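Local coordinates for nitroalkane oxidase (Podospora anserina, PDB 3MKH) that oxidises nitroalkanes to aldehydes or ketones with an FAD cofactor, consuming oxygen and releasing nitrite and hydrogen peroxide, at the interface of chains A and B. Numbering follows the deposited sequence. Chains: chain A/B, Nitroalkane oxidase.

Contact 1: the interface of chains A and B. Residues chain A 5, 7, 11, 76, 332; chain B 3, 425-426.
The six-membered ring of the A:Trp332 indole has chain B on both sides. Above one face sits the terminal methyl of B:Ile3, with CD1 3.3 Å from A:Trp332 CZ3, almost directly over that rim atom. From the other side comes the B:Thr425 methyl, its CG2 3.7 Å from A:Trp332 CH2 and displaced outward beyond the rim. Within chain B, B:Thr425 CG2 also lies 3.8 Å above the centre of one face of the B:Tyr426 ring, so one methyl packs against both rings, face-on to the phenol and off the rim of the indole. The phenol oxygen OH of B:Tyr426 is 3.5 Å from A:Trp332 CZ2.

B:Ile3 hides 88 Å², far more than its neighbours here. Its CG1 branch lies beside the backbone N (chi1 -65°) and, continued by an extended chi2, carries CD1 to the indole and A:Leu7, while CG2 turns to A:Ile76, 3.5 Å from that residue's CD1. A weak but straight hydrogen bond runs from B:Ile3 N to the amide oxygen OE1 of A:Gln11 (3.3 Å, 174° at H). One water bridges the carbonyl oxygens of A:Phe5 and B:Thr425.

The patch packs the N-terminal arm and C-terminal helix 423-426 of one subunit against the N-terminal stretch and helices 9-33, 75-88 and 311-340 of the other, a largely apolar contribution to the homotetramer.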
loop_
_atom_site.group_PDB
_atom_site.type_symbol
_atom_site.label_atom_id
_atom_site.label_comp_id
_atom_site.label_asym_id
_atom_site.label_seq_id
_atom_site.Cartn_x
_atom_site.Cartn_y
_atom_site.Cartn_z
ATOM N N PHE A 5 3.940 16.574 25.450
ATOM C CA PHE A 5 2.709 15.900 25.018
ATOM C C PHE A 5 1.701 15.657 26.158
ATOM O O PHE A 5 0.678 14.987 25.971
ATOM C CB PHE A 5 3.047 14.579 24.307
ATOM C CG PHE A 5 3.691 14.766 22.950
ATOM C CD1 PHE A 5 5.037 15.079 22.841
ATOM C CD2 PHE A 5 2.943 14.638 21.793
ATOM C CE1 PHE A 5 5.630 15.266 21.601
ATOM C CE2 PHE A 5 3.527 14.816 20.545
ATOM C CZ PHE A 5 4.874 15.131 20.454
ATOM N N LEU A 7 -1.322 16.734 28.547
ATOM C CA LEU A 7 -2.437 17.656 28.543
ATOM C C LEU A 7 -2.377 18.488 29.814
ATOM O O LEU A 7 -2.081 17.961 30.892
ATOM C CB LEU A 7 -3.769 16.902 28.519
ATOM C CG LEU A 7 -4.234 16.221 27.231
ATOM C CD1 LEU A 7 -3.264 15.156 26.812
ATOM C CD2 LEU A 7 -5.595 15.629 27.474
ATOM N N GLN A 11 -6.927 21.028 29.309
ATOM C CA GLN A 11 -7.055 20.065 28.224
ATOM C C GLN A 11 -7.607 18.743 28.741
ATOM O O GLN A 11 -8.393 18.084 28.060
ATOM C CB GLN A 11 -5.720 19.889 27.500
ATOM C CG GLN A 11 -5.295 21.160 26.749
ATOM C CD GLN A 11 -3.846 21.140 26.313
ATOM O OE1 GLN A 11 -3.026 20.409 26.874
ATOM N NE2 GLN A 11 -3.522 21.940 25.302
ATOM N N ILE A 76 -6.275 22.647 19.373
ATOM C CA ILE A 76 -5.942 21.405 20.074
ATOM C C ILE A 76 -7.132 20.873 20.884
ATOM O O ILE A 76 -7.458 19.686 20.842
ATOM C CB ILE A 76 -4.743 21.601 21.024
ATOM C CG1 ILE A 76 -3.434 21.619 20.247
ATOM C CG2 ILE A 76 -4.670 20.468 22.039
ATOM C CD1 ILE A 76 -2.741 20.264 20.256
ATOM N N TRP A 332 -2.341 16.767 16.222
ATOM C CA TRP A 332 -2.030 17.722 17.302
ATOM C C TRP A 332 -0.911 18.696 16.907
ATOM O O TRP A 332 -0.941 19.879 17.261
ATOM C CB TRP A 332 -1.683 16.983 18.593
ATOM C CG TRP A 332 -2.893 16.367 19.267
ATOM C CD1 TRP A 332 -4.151 16.227 18.740
ATOM C CD2 TRP A 332 -2.956 15.829 20.593
ATOM N NE1 TRP A 332 -4.990 15.628 19.658
ATOM C CE2 TRP A 332 -4.282 15.376 20.801
ATOM C CE3 TRP A 332 -2.023 15.690 21.627
ATOM C CZ2 TRP A 332 -4.692 14.788 22.000
ATOM C CZ3 TRP A 332 -2.432 15.099 22.816
ATOM C CH2 TRP A 332 -3.756 14.661 22.991
ATOM N N ILE B 3 0.122 20.803 25.935
ATOM C CA ILE B 3 0.598 20.335 24.633
ATOM C C ILE B 3 1.370 21.422 23.887
ATOM O O ILE B 3 0.853 22.520 23.635
ATOM C CB ILE B 3 -0.547 19.744 23.772
ATOM C CG1 ILE B 3 -1.076 18.480 24.454
ATOM C CG2 ILE B 3 -0.043 19.408 22.366
ATOM C CD1 ILE B 3 -2.523 18.172 24.139
ATOM N N THR B 425 -1.723 8.385 26.176
ATOM C CA THR B 425 -2.148 9.710 25.743
ATOM C C THR B 425 -3.105 10.362 26.743
ATOM O O THR B 425 -2.903 11.511 27.166
ATOM C CB THR B 425 -2.849 9.670 24.360
ATOM O OG1 THR B 425 -1.924 9.228 23.362
ATOM C CG2 THR B 425 -3.381 11.070 23.983
ATOM N N TYR B 426 -4.152 9.628 27.106
ATOM C CA TYR B 426 -5.234 10.182 27.915
ATOM C C TYR B 426 -5.195 9.759 29.395
ATOM O O TYR B 426 -6.038 10.180 30.183
ATOM C CB TYR B 426 -6.599 9.861 27.281
ATOM C CG TYR B 426 -6.838 10.637 26.002
ATOM C CD1 TYR B 426 -6.882 12.018 26.015
ATOM C CD2 TYR B 426 -7.022 9.984 24.784
ATOM C CE1 TYR B 426 -7.096 12.748 24.841
ATOM C CE2 TYR B 426 -7.234 10.700 23.603
ATOM C CZ TYR B 426 -7.272 12.082 23.642
ATOM O OH TYR B 426 -7.487 12.815 22.487
HETATM O O HOH W 1 -0.309 12.854 27.272
#

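Contact 2: the interface of chains A and B. Residues chain A 289-290, 293, 297, 321; chain B 414, 419, 421.
B:Tyr419, with 41 Å² hidden, reaches from a loop toward A:Leu293 and A:Phe289 on helix 262-298. The A:Leu293 methyl CD2 meets the phenol at its edge, in the ring plane, 3.7 Å from B:Tyr419 CE2. A:Phe289 approaches from the opposite direction, its CZ 3.6 Å from B:Tyr419 OH, and its CE2 touches the methyl of B:Ala421. Chain B itself braces the tyrosine: B:Met414 CA lies toward the rim of one face and B:Ala421 N toward the rim of the other, which should limit rotation of the ring.

Two lysines flank this apolar centre. A:Lys297 NZ donates to B:Met414 O at 2.8 Å, nearly head-on to the carbonyl (166° at O); being near the C-terminal end of helix 402-415, this oxygen would suit a positive partner. A water joins the same NZ to B:Tyr419 O. A:Lys321, bent at chi2 (58°) and chi4, lays CD over the centre of the A:Phe289 ring and brings NZ 3.0 Å from B:Ala421 O, 37° above the carbonyl plane. An alanine in place of A:Lys321 would probably leave that carbonyl without its donor and uncover the phenylalanine face.

The site fastens the C-terminal segment of one subunit across two long helices of its partner within the homotetramer.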
loop_
_atom_site.group_PDB
_atom_site.type_symbol
_atom_site.label_atom_id
_atom_site.label_comp_id
_atom_site.label_asym_id
_atom_site.label_seq_id
_atom_site.Cartn_x
_atom_site.Cartn_y
_atom_site.Cartn_z
ATOM N N PHE A 289 -10.322 0.261 16.364
ATOM C CA PHE A 289 -9.364 -0.495 17.168
ATOM C C PHE A 289 -10.029 -1.048 18.433
ATOM O O PHE A 289 -9.893 -2.227 18.749
ATOM C CB PHE A 289 -8.162 0.368 17.552
ATOM C CG PHE A 289 -7.186 -0.341 18.442
ATOM C CD1 PHE A 289 -6.149 -1.092 17.899
ATOM C CD2 PHE A 289 -7.322 -0.288 19.819
ATOM C CE1 PHE A 289 -5.247 -1.766 18.726
ATOM C CE2 PHE A 289 -6.437 -0.953 20.649
ATOM C CZ PHE A 289 -5.393 -1.696 20.099
ATOM N N ASP A 290 -10.743 -0.193 19.160
ATOM C CA ASP A 290 -11.417 -0.612 20.389
ATOM C C ASP A 290 -12.424 -1.731 20.171
ATOM O O ASP A 290 -12.492 -2.669 20.969
ATOM C CB ASP A 290 -12.133 0.567 21.043
ATOM C CG ASP A 290 -11.168 1.541 21.734
ATOM O OD1 ASP A 290 -9.957 1.251 21.840
ATOM O OD2 ASP A 290 -11.638 2.604 22.175
ATOM N N LEU A 293 -10.504 -5.008 19.341
ATOM C CA LEU A 293 -9.835 -5.497 20.545
ATOM C C LEU A 293 -10.857 -6.117 21.488
ATOM O O LEU A 293 -10.618 -7.168 22.074
ATOM C CB LEU A 293 -9.075 -4.362 21.249
ATOM C CG LEU A 293 -8.149 -4.750 22.407
ATOM C CD1 LEU A 293 -6.990 -5.587 21.905
ATOM C CD2 LEU A 293 -7.618 -3.493 23.091
ATOM N N LYS A 297 -10.800 -9.954 22.677
ATOM C CA LYS A 297 -10.617 -10.321 24.080
ATOM C C LYS A 297 -11.775 -11.167 24.616
ATOM O O LYS A 297 -11.644 -11.824 25.648
ATOM C CB LYS A 297 -10.335 -9.088 24.950
ATOM C CG LYS A 297 -8.930 -8.482 24.687
ATOM C CD LYS A 297 -8.539 -7.370 25.678
ATOM C CE LYS A 297 -7.113 -6.832 25.411
ATOM N NZ LYS A 297 -6.055 -7.253 26.412
ATOM N N LYS A 321 -3.225 0.254 15.459
ATOM C CA LYS A 321 -2.796 1.061 16.613
ATOM C C LYS A 321 -1.662 2.025 16.235
ATOM O O LYS A 321 -1.662 3.206 16.596
ATOM C CB LYS A 321 -2.364 0.153 17.770
ATOM C CG LYS A 321 -2.105 0.880 19.102
ATOM C CD LYS A 321 -3.326 1.630 19.573
ATOM C CE LYS A 321 -3.313 1.820 21.085
ATOM N NZ LYS A 321 -2.154 2.640 21.556
ATOM N N MET B 414 -0.382 -6.307 24.044
ATOM C CA MET B 414 -1.835 -6.247 23.898
ATOM C C MET B 414 -2.524 -7.419 24.588
ATOM O O MET B 414 -3.686 -7.326 24.953
ATOM C CB MET B 414 -2.241 -6.225 22.420
ATOM C CG MET B 414 -1.859 -4.972 21.632
ATOM S SD MET B 414 -2.544 -5.027 19.948
ATOM C CE MET B 414 -1.430 -6.192 19.163
ATOM N N TYR B 419 -3.423 -4.293 29.716
ATOM C CA TYR B 419 -3.312 -3.423 28.545
ATOM C C TYR B 419 -4.405 -2.357 28.589
ATOM O O TYR B 419 -5.581 -2.667 28.819
ATOM C CB TYR B 419 -3.415 -4.246 27.250
ATOM C CG TYR B 419 -3.243 -3.430 25.982
ATOM C CD1 TYR B 419 -2.005 -2.897 25.633
ATOM C CD2 TYR B 419 -4.317 -3.203 25.131
ATOM C CE1 TYR B 419 -1.843 -2.144 24.479
ATOM C CE2 TYR B 419 -4.169 -2.453 23.967
ATOM C CZ TYR B 419 -2.930 -1.938 23.640
ATOM O OH TYR B 419 -2.786 -1.197 22.485
ATOM N N ALA B 421 -5.362 0.676 26.149
ATOM C CA ALA B 421 -4.967 1.174 24.827
ATOM C C ALA B 421 -4.466 2.616 24.772
ATOM O O ALA B 421 -3.376 2.876 24.254
ATOM C CB ALA B 421 -6.101 0.964 23.821
HETATM O O HOH W 2 -6.789 -5.092 28.160
#

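Contact 3: the interface of chains A and B. Residues chain A 15, 80, 83, 328, 332; chain B 422, 425-426.
Two donors from different subunits converge on the carboxylate oxygen OE1 of A:Glu83. The phenol OH of B:Tyr426 donates to it at 2.7 Å from above the carboxylate plane, and A:Arg328 NE donates at 3.0 Å from the opposite face, on the syn side. A:Arg328 NH2 meets the other oxygen, OE2, at 2.8 Å. This side-on, two-nitrogen salt bridge lies close to the guanidinium plane, and the bend at chi3 (-65°) of A:Arg328 turns its head into position. Held at both oxygens, the carboxylate should have little freedom to rotate, and the nearby positive charge would be expected to favour its ionised form.

B:Tyr426 buries 115 Å². Its ring stacks on A:Tyr15, with centroids 4.0 Å apart and planes only 7° from parallel; A:Tyr15 CE1 sits over the phenol centre. The stacking face is opposite the one covered by the B:Thr425 methyl, so the ring is sandwiched. A water joins B:Tyr426 OH to A:Ile80 O.

The guanidinium also presents an edge to B:Trp422, the planes 77° apart, with A:Arg328 NH2 3.5 Å from B:Trp422 CE3. A second water links A:Arg328 NH1 (3.2 Å to the water) with the hydroxyl OG1 of B:Thr425.

Ring stacking by A:Tyr15 and the hydrogen bond to A:Glu83, whose OE1 is presented by a salt bridge within chain A, hold helix 423-426 of one subunit against its neighbour, supporting the homotetramer.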
loop_
_atom_site.group_PDB
_atom_site.type_symbol
_atom_site.label_atom_id
_atom_site.label_comp_id
_atom_site.label_asym_id
_atom_site.label_seq_id
_atom_site.Cartn_x
_atom_site.Cartn_y
_atom_site.Cartn_z
ATOM N N TYR A 15 -11.178 16.959 27.586
ATOM C CA TYR A 15 -11.323 15.525 27.327
ATOM C C TYR A 15 -12.461 14.925 28.152
ATOM O O TYR A 15 -13.312 14.216 27.623
ATOM C CB TYR A 15 -10.017 14.785 27.622
ATOM C CG TYR A 15 -10.091 13.277 27.427
ATOM C CD1 TYR A 15 -10.446 12.730 26.197
ATOM C CD2 TYR A 15 -9.808 12.404 28.470
ATOM C CE1 TYR A 15 -10.518 11.359 26.013
ATOM C CE2 TYR A 15 -9.877 11.017 28.296
ATOM C CZ TYR A 15 -10.229 10.504 27.067
ATOM O OH TYR A 15 -10.284 9.142 26.864
ATOM N N ILE A 80 -9.461 17.464 20.476
ATOM C CA ILE A 80 -9.766 16.522 21.546
ATOM C C ILE A 80 -11.263 16.229 21.580
ATOM O O ILE A 80 -11.684 15.072 21.606
ATOM C CB ILE A 80 -9.256 17.036 22.916
ATOM C CG1 ILE A 80 -7.722 16.970 22.944
ATOM C CG2 ILE A 80 -9.892 16.236 24.054
ATOM C CD1 ILE A 80 -7.053 17.771 24.077
ATOM N N GLU A 83 -12.338 14.182 18.332
ATOM C CA GLU A 83 -11.899 12.789 18.356
ATOM C C GLU A 83 -12.843 11.956 19.225
ATOM O O GLU A 83 -13.315 10.888 18.816
ATOM C CB GLU A 83 -10.435 12.648 18.861
ATOM C CG GLU A 83 -10.019 11.173 19.078
ATOM C CD GLU A 83 -8.693 10.985 19.840
ATOM O OE1 GLU A 83 -7.923 11.959 19.968
ATOM O OE2 GLU A 83 -8.431 9.850 20.317
ATOM N N ARG A 328 -2.918 10.855 15.408
ATOM C CA ARG A 328 -3.188 11.814 16.493
ATOM C C ARG A 328 -2.017 12.779 16.676
ATOM O O ARG A 328 -2.214 13.976 16.827
ATOM C CB ARG A 328 -3.517 11.136 17.838
ATOM C CG ARG A 328 -4.041 12.142 18.862
ATOM C CD ARG A 328 -4.240 11.537 20.253
ATOM N NE ARG A 328 -5.281 10.520 20.255
ATOM C CZ ARG A 328 -5.053 9.216 20.358
ATOM N NH1 ARG A 328 -3.803 8.756 20.461
ATOM N NH2 ARG A 328 -6.075 8.366 20.350
ATOM N N TRP A 332 -2.341 16.767 16.222
ATOM C CA TRP A 332 -2.030 17.722 17.302
ATOM C C TRP A 332 -0.911 18.696 16.907
ATOM O O TRP A 332 -0.941 19.879 17.261
ATOM C CB TRP A 332 -1.683 16.983 18.593
ATOM C CG TRP A 332 -2.893 16.367 19.267
ATOM C CD1 TRP A 332 -4.151 16.227 18.740
ATOM C CD2 TRP A 332 -2.956 15.829 20.593
ATOM N NE1 TRP A 332 -4.990 15.628 19.658
ATOM C CE2 TRP A 332 -4.282 15.376 20.801
ATOM C CE3 TRP A 332 -2.023 15.690 21.627
ATOM C CZ2 TRP A 332 -4.692 14.788 22.000
ATOM C CZ3 TRP A 332 -2.432 15.099 22.816
ATOM C CH2 TRP A 332 -3.756 14.661 22.991
ATOM N N TRP B 422 -5.251 3.560 25.285
ATOM C CA TRP B 422 -4.930 4.966 25.059
ATOM C C TRP B 422 -4.313 5.658 26.279
ATOM O O TRP B 422 -4.189 6.886 26.306
ATOM C CB TRP B 422 -6.173 5.714 24.560
ATOM C CG TRP B 422 -6.849 4.915 23.505
ATOM C CD1 TRP B 422 -7.998 4.182 23.633
ATOM C CD2 TRP B 422 -6.371 4.689 22.176
ATOM N NE1 TRP B 422 -8.289 3.549 22.444
ATOM C CE2 TRP B 422 -7.307 3.841 21.534
ATOM C CE3 TRP B 422 -5.263 5.152 21.450
ATOM C CZ2 TRP B 422 -7.156 3.433 20.209
ATOM C CZ3 TRP B 422 -5.116 4.751 20.133
ATOM C CH2 TRP B 422 -6.058 3.894 19.525
ATOM N N THR B 425 -1.723 8.385 26.176
ATOM C CA THR B 425 -2.148 9.710 25.743
ATOM C C THR B 425 -3.105 10.362 26.743
ATOM O O THR B 425 -2.903 11.511 27.166
ATOM C CB THR B 425 -2.849 9.670 24.360
ATOM O OG1 THR B 425 -1.924 9.228 23.362
ATOM C CG2 THR B 425 -3.381 11.070 23.983
ATOM N N TYR B 426 -4.152 9.628 27.106
ATOM C CA TYR B 426 -5.234 10.182 27.915
ATOM C C TYR B 426 -5.195 9.759 29.395
ATOM O O TYR B 426 -6.038 10.180 30.183
ATOM C CB TYR B 426 -6.599 9.861 27.281
ATOM C CG TYR B 426 -6.838 10.637 26.002
ATOM C CD1 TYR B 426 -6.882 12.018 26.015
ATOM C CD2 TYR B 426 -7.022 9.984 24.784
ATOM C CE1 TYR B 426 -7.096 12.748 24.841
ATOM C CE2 TYR B 426 -7.234 10.700 23.603
ATOM C CZ TYR B 426 -7.272 12.082 23.642
ATOM O OH TYR B 426 -7.487 12.815 22.487
HETATM O O HOH W 3 -10.369 12.534 22.535
HETATM O O HOH W 4 -1.229 10.591 21.118
#

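Contacts 1 and 3 are adjoining parts of one surface: the centres of their C-alpha atoms are about 6 Å apart and they share A:Trp332, B:Thr425 and B:Tyr426. Measured the same way, contact 2 lies about 20 Å from contact 1 and 15 Å from contact 3. Helix 311-340 of chain A runs through all three, while the C-terminal segment of chain B crosses from contact 2 to the other two; contact 1 adds its N-terminal arm. Twofold symmetry repeats each patch with the chains exchanged. The contact centres stand about 19 to 29 Å from the proposed catalytic A:Asp399, consistent with roles in assembly rather than direct chemistry.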